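PDB 5N5F: encapsulated ferritin from Haliangium ochraceum, which oxidises Fe(2+) to Fe(3+) as a ferroxidase cargo of an encapsulin nanocompartment, releasing the mineralised Fe(3+) from its decameric complex for deposition inside the compartment. Local coordinates for the interface of chains A and B. Numbering follows the deposited sequence. Chains: chain A/B, encapsulated ferritin.

The interface of chains A and B. Residues chain A 44-47, 50; chain B 16, 20, 23.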
# COMPACT_ATOMS: atom_id res chain seq x y z
N ALA A 44 -12.06 -3.71 22.15
CA ALA A 44 -11.20 -2.70 22.75
C ALA A 44 -11.98 -1.46 23.19
O ALA A 44 -11.45 -0.66 23.97
CB ALA A 44 -10.11 -2.29 21.77
N CYS A 45 -13.20 -1.29 22.70
CA CYS A 45 -14.03 -0.16 23.10
C CYS A 45 -14.18 -0.13 24.61
O CYS A 45 -14.40 -1.16 25.26
CB CYS A 45 -15.40 -0.27 22.43
SG CYS A 45 -16.36 1.24 22.40
N SER A 46 -14.05 1.07 25.19
CA SER A 46 -14.22 1.27 26.62
C SER A 46 -15.50 1.99 26.98
O SER A 46 -15.81 2.11 28.18
CB SER A 46 -13.02 2.05 27.19
OG SER A 46 -12.86 3.30 26.54
N GLU A 47 -16.26 2.48 26.00
CA GLU A 47 -17.53 3.16 26.23
C GLU A 47 -18.68 2.26 25.83
O GLU A 47 -18.70 1.79 24.68
CB GLU A 47 -17.58 4.47 25.43
CG GLU A 47 -18.55 5.51 25.98
CD GLU A 47 -19.98 5.26 25.57
OE1 GLU A 47 -20.21 4.86 24.41
OE2 GLU A 47 -20.89 5.45 26.41
N LEU A 50 -20.85 3.13 22.39
CA LEU A 50 -20.23 2.80 21.12
C LEU A 50 -20.20 1.29 20.90
O LEU A 50 -20.37 0.82 19.77
CB LEU A 50 -18.82 3.39 21.06
CG LEU A 50 -17.94 3.05 19.85
CD1 LEU A 50 -18.63 3.44 18.55
CD2 LEU A 50 -16.59 3.75 19.96
N GLU B 16 -8.26 8.37 26.62
CA GLU B 16 -9.21 7.33 26.25
C GLU B 16 -10.31 7.88 25.35
O GLU B 16 -10.90 7.13 24.56
CB GLU B 16 -9.81 6.68 27.50
CG GLU B 16 -10.66 5.44 27.22
CD GLU B 16 -9.85 4.30 26.63
OE1 GLU B 16 -8.60 4.32 26.75
OE2 GLU B 16 -10.45 3.37 26.06
N ASN B 20 -11.28 6.36 21.65
CA ASN B 20 -12.65 6.00 21.29
C ASN B 20 -13.15 6.82 20.11
O ASN B 20 -13.91 6.31 19.29
CB ASN B 20 -13.57 6.17 22.50
CG ASN B 20 -13.35 5.12 23.56
OD1 ASN B 20 -13.14 3.94 23.25
ND2 ASN B 20 -13.38 5.53 24.82
N ARG B 23 -11.69 5.10 17.04
CA ARG B 23 -12.47 3.94 16.65
C ARG B 23 -13.74 4.35 15.92
O ARG B 23 -14.13 3.72 14.92
CB ARG B 23 -12.81 3.09 17.88
CG ARG B 23 -11.58 2.50 18.56
CD ARG B 23 -11.95 1.63 19.75
NE ARG B 23 -10.76 1.04 20.36
CZ ARG B 23 -10.11 1.54 21.41
NH1 ARG B 23 -10.53 2.64 22.01
NH2 ARG B 23 -9.03 0.92 21.87
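In this EncFtn-family ferritin, the chain is the N-terminal domain, which forms a decameric ring. The turn joining antiparallel helices 16-44 and 48-75 of chain A packs against the start of helix 16-44 of chain B, one part of a two-fold symmetric interface whose twin has the chains exchanged. The tight part centres on A:Ser46. Its hydroxyl lies between the backbone N and carbonyl carbon (chi1 57°) and reaches B:Glu16 and B:Asn20, one helical turn apart. A:Ser46 OG donates to the carboxylate oxygen B:Glu16 OE2 at 2.5 Å, meeting the anti lone pair. It also accepts from the amide nitrogen B:Asn20 ND2 at 2.9 Å; this bond is nearly straight (163° at H), with OG in the amide plane. B:Glu16 leaves its helix with CG anti to the backbone N, then bends at chi2 (64°), which brings the carboxylate alongside the serine. An alanine at B:Glu16 would remove the acceptor and probably leave the A:Ser46 hydroxyl less firmly oriented. B:Arg23 makes a second close contact, by packing: its extended chain lays one guanidinium face over the C-terminal end of chain A helix 16-44. A:Ala44 O sits 3.5 Å above the centre of the B:Arg23 guanidinium, while A:Ala44 CB touches B:Arg23 NH2 at 3.4 Å. The other flank is looser: A:Leu50 CD2 merely brushes B:Asn20 O at 3.8 Å, and A:Glu47 turns back within its own chain, where OE1 accepts from A:Leu50 N at 2.7 Å, capping helix 48-75.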